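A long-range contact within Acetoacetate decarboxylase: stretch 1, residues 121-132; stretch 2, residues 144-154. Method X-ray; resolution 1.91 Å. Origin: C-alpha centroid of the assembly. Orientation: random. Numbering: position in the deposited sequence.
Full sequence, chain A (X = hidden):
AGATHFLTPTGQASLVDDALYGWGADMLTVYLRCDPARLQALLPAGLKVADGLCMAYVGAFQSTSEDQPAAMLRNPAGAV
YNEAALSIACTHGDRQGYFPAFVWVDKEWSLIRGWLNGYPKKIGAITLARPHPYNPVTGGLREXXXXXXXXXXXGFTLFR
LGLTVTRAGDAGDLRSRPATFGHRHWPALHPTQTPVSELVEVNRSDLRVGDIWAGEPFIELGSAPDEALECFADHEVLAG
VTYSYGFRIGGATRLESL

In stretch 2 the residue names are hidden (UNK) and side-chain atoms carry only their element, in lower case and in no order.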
# COMPACT_ATOMS: atom_id res chain seq x y z
N LYS A 121 -19.11 1.85 1.34
CA LYS A 121 -17.70 2.11 1.04
C LYS A 121 -16.89 0.81 0.93
O LYS A 121 -17.05 -0.12 1.72
CB LYS A 121 -17.02 2.99 2.12
CG LYS A 121 -17.70 4.35 2.38
CD LYS A 121 -16.77 5.27 3.13
CE LYS A 121 -17.46 6.64 3.43
NZ LYS A 121 -16.47 7.56 4.04
N LYS A 122 -15.96 0.80 -0.03
CA LYS A 122 -14.92 -0.21 -0.14
C LYS A 122 -13.56 0.46 0.06
O LYS A 122 -13.45 1.71 0.10
CB LYS A 122 -14.97 -0.88 -1.52
CG LYS A 122 -16.28 -1.66 -1.78
CD LYS A 122 -16.26 -2.28 -3.19
CE LYS A 122 -17.49 -3.04 -3.46
NZ LYS A 122 -17.54 -3.49 -4.91
N ILE A 123 -12.52 -0.36 0.18
CA ILE A 123 -11.16 0.14 0.25
C ILE A 123 -10.58 0.17 -1.15
O ILE A 123 -10.59 -0.84 -1.87
CB ILE A 123 -10.27 -0.73 1.14
CG1 ILE A 123 -10.71 -0.69 2.60
CG2 ILE A 123 -8.78 -0.26 0.95
CD1 ILE A 123 -10.52 0.69 3.26
N GLY A 124 -10.00 1.31 -1.51
CA GLY A 124 -9.25 1.42 -2.75
C GLY A 124 -8.00 2.24 -2.53
O GLY A 124 -7.71 2.68 -1.42
N ALA A 125 -7.26 2.44 -3.61
CA ALA A 125 -6.14 3.36 -3.61
C ALA A 125 -6.61 4.59 -4.37
O ALA A 125 -7.17 4.45 -5.46
CB ALA A 125 -4.91 2.73 -4.29
N ILE A 126 -6.50 5.75 -3.76
CA ILE A 126 -7.07 6.99 -4.30
C ILE A 126 -6.02 8.08 -4.22
O ILE A 126 -5.41 8.28 -3.18
CB ILE A 126 -8.32 7.45 -3.53
CG1 ILE A 126 -9.39 6.36 -3.56
CG2 ILE A 126 -8.87 8.74 -4.14
CD1 ILE A 126 -9.50 5.61 -2.27
N THR A 127 -5.83 8.81 -5.33
CA THR A 127 -4.94 9.96 -5.31
C THR A 127 -5.66 11.18 -5.86
O THR A 127 -6.26 11.11 -6.93
CB THR A 127 -3.69 9.74 -6.18
OG1 THR A 127 -2.90 8.66 -5.68
CG2 THR A 127 -2.88 11.04 -6.21
N LEU A 128 -5.57 12.28 -5.12
CA LEU A 128 -5.95 13.61 -5.61
C LEU A 128 -4.68 14.44 -5.75
O LEU A 128 -3.93 14.58 -4.78
CB LEU A 128 -6.91 14.30 -4.64
CG LEU A 128 -7.20 15.77 -5.02
CD1 LEU A 128 -7.91 15.87 -6.36
CD2 LEU A 128 -8.05 16.44 -3.96
N ALA A 129 -4.42 14.96 -6.94
CA ALA A 129 -3.28 15.84 -7.15
C ALA A 129 -3.76 17.22 -7.56
O ALA A 129 -4.46 17.36 -8.57
CB ALA A 129 -2.33 15.30 -8.22
N ARG A 130 -3.38 18.22 -6.80
CA ARG A 130 -3.59 19.63 -7.15
C ARG A 130 -2.25 20.36 -7.13
O ARG A 130 -1.33 19.98 -6.39
CB ARG A 130 -4.60 20.33 -6.24
CG ARG A 130 -5.84 19.54 -6.11
CD ARG A 130 -7.05 20.33 -5.62
NE ARG A 130 -6.79 21.16 -4.46
CZ ARG A 130 -7.58 22.15 -4.06
NH1 ARG A 130 -8.73 22.46 -4.70
NH2 ARG A 130 -7.24 22.83 -2.98
N PRO A 131 -2.10 21.38 -7.96
CA PRO A 131 -0.84 22.13 -8.00
C PRO A 131 -0.57 22.86 -6.69
O PRO A 131 -1.41 23.61 -6.18
CB PRO A 131 -1.04 23.09 -9.16
CG PRO A 131 -2.54 23.33 -9.21
CD PRO A 131 -3.15 22.01 -8.80
N HIS A 132 0.62 22.66 -6.16
CA HIS A 132 0.96 23.28 -4.91
C HIS A 132 1.25 24.77 -5.14
O HIS A 132 2.00 25.12 -6.05
CB HIS A 132 2.17 22.59 -4.28
CG HIS A 132 2.42 23.00 -2.87
ND1 HIS A 132 2.91 24.24 -2.52
CD2 HIS A 132 2.23 22.33 -1.70
CE1 HIS A 132 3.02 24.31 -1.20
NE2 HIS A 132 2.63 23.16 -0.69
N UNK A 144 -5.97 28.06 -16.13
CA UNK A 144 -4.96 27.24 -16.75
C UNK A 144 -4.38 26.14 -15.90
O UNK A 144 -3.72 25.27 -16.45
N UNK A 145 -4.62 26.12 -14.59
CA UNK A 145 -4.14 25.03 -13.74
C UNK A 145 -4.81 23.70 -14.08
O UNK A 145 -5.95 23.65 -14.56
c UNK A 145 -4.40 25.36 -12.27
N UNK A 146 -4.12 22.59 -13.79
CA UNK A 146 -4.71 21.27 -13.99
C UNK A 146 -4.75 20.56 -12.66
O UNK A 146 -3.88 20.77 -11.80
c UNK A 146 -4.24 21.08 -16.45
c UNK A 146 -2.47 20.34 -14.79
c UNK A 146 -3.98 20.45 -15.07
N UNK A 147 -5.82 19.79 -12.46
CA UNK A 147 -6.07 18.96 -11.27
C UNK A 147 -6.41 17.56 -11.75
O UNK A 147 -7.06 17.39 -12.79
c UNK A 147 -7.22 19.56 -10.44
c UNK A 147 -6.85 20.99 -10.03
c UNK A 147 -7.53 18.70 -9.25
N UNK A 148 -5.97 16.54 -11.01
CA UNK A 148 -6.23 15.16 -11.42
C UNK A 148 -6.57 14.29 -10.23
O UNK A 148 -6.12 14.53 -9.11
N UNK A 149 -7.42 13.30 -10.47
CA UNK A 149 -7.72 12.31 -9.44
C UNK A 149 -7.89 10.95 -10.08
O UNK A 149 -8.33 10.84 -11.23
N UNK A 150 -7.55 9.91 -9.33
CA UNK A 150 -7.68 8.54 -9.83
C UNK A 150 -7.95 7.62 -8.65
O UNK A 150 -7.53 7.87 -7.52
c UNK A 150 -5.54 6.57 -12.43
c UNK A 150 -5.23 7.93 -9.67
c UNK A 150 -6.59 6.78 -11.34
c UNK A 150 -6.40 8.11 -10.62
N UNK A 151 -8.71 6.57 -8.91
CA UNK A 151 -8.90 5.57 -7.88
C UNK A 151 -8.88 4.19 -8.53
O UNK A 151 -9.22 4.04 -9.70
s UNK A 151 -11.65 5.90 -8.14
c UNK A 151 -10.21 5.80 -7.11
N UNK A 152 -8.43 3.22 -7.76
CA UNK A 152 -8.26 1.86 -8.25
C UNK A 152 -8.47 0.87 -7.11
O UNK A 152 -8.30 1.22 -5.93
c UNK A 152 -6.86 1.66 -8.83
N UNK A 153 -8.82 -0.36 -7.47
CA UNK A 153 -9.01 -1.41 -6.48
C UNK A 153 -8.70 -2.75 -7.12
O UNK A 153 -9.09 -3.00 -8.26
n UNK A 153 -13.25 -5.43 -2.65
n UNK A 153 -13.41 -4.76 -4.85
c UNK A 153 -10.44 -1.39 -5.92
c UNK A 153 -12.09 -2.30 -4.21
n UNK A 153 -12.41 -3.37 -3.27
c UNK A 153 -13.02 -4.51 -3.59
c UNK A 153 -10.72 -2.50 -4.90
N UNK A 154 -8.00 -3.62 -6.38
CA UNK A 154 -7.69 -5.00 -6.83
C UNK A 154 -6.90 -4.99 -8.13
O UNK A 154 -6.91 -5.97 -8.89
n UNK A 154 -9.94 -6.93 -3.62
n UNK A 154 -10.77 -6.92 -5.60
c UNK A 154 -9.00 -6.34 -4.44
c UNK A 154 -9.52 -6.33 -5.69
c UNK A 154 -10.99 -7.28 -4.35
c UNK A 154 -8.96 -5.82 -6.98
O HOH W 1 -16.48 -6.08 -4.57

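Position 144 has backbone atoms alone and touches nothing on stretch 1. Its phi of 91° and psi of -12° would jam a CB against the preceding carbonyl oxygen, so the residue is glycine, G144. Position 145 carries one carbon, a CB directed toward stretch 1 and lying 4.1 Å from P131 CG, a small apolar contact; a lone carbon is the mark of alanine, A145.

At position 146 one carbon bears two more, a fork of three carbons whose CA-to-CB bond points away from stretch 1. This is valine, V146, and it is the backbone that meets the partner: V146 O lies 3.3 Å from P131 CD. Position 147 has the same three-carbon fork; its CA-to-CB bond runs sideways, and the fork packs against L128, R130 and P131. It is again valine. With chi1 at 178° (t), V147 CG1 lies 3.7 Å from R130 CG and 4.1 Å from L128 CD1, while V147 CG2 reaches P131 CD at 4.0 Å; beta-branched residues are well suited to extended strands.

Position 148 has no side-chain atoms, and its backbone pairs with A129 through two hydrogen bonds, A129 N to the O of 148 at 2.8 Å and the N of 148 to A129 O at 3.0 Å; it is glycine, G148. L128 CD1 lies 3.5 Å from G148 O. Position 149 is also bare and faces L128 in a non-hydrogen-bonded pair, its CA 3.1 Å from T127 O in a CA-H...O contact; it too is glycine, G149. Both have extended backbone angles open to most residues, so the conformation itself does not demand glycine.

Position 150 holds four carbons, forked at the first, with one arm two carbons long, and the fork meets T127 on the face they share: isoleucine. I150 CG2 lies 4.2 Å from T127 CB, although the end of the side chain leads away. Position 151 has a carbon then a sulfur, and its CB packs 3.7 Å from I126 CG1; this is cysteine, C151, making a compact apolar contact at a buried site. Position 152 has one carbon, on the same face as A125, and is alanine; the small methyl of A152 fills little space beside that equally small partner.

Position 153 shows three carbons, a nitrogen, and a carbon carrying two more nitrogens, reaching K122 and I123: arginine. The extended side chain of R153 places CD 3.1 Å from I123 O, and K122 CD lies over one guanidinium face, 4.0 Å from R153 CZ. The like charges K122 NZ and R153 NH1 are 4.3 Å apart, and one water accepts from both, weakly from R153. Position 154 has one carbon leading to a five-membered ring of three carbons and two nitrogens, without contact to stretch 1, hence histidine, H154.

The contact is an antiparallel ladder, its strand axes 176° apart in direction. A125 with A152, T127 with I150 and A129 with G148 each contribute two backbone hydrogen bonds. Alternation sends I126, C151 and L128 to one face and A125, A152, T127, I150 and A129 to the other, while the V147 cluster and the R153 arm extend the contact beyond the paired core.

Stretch 2 (144-154) GAVVGGICARH
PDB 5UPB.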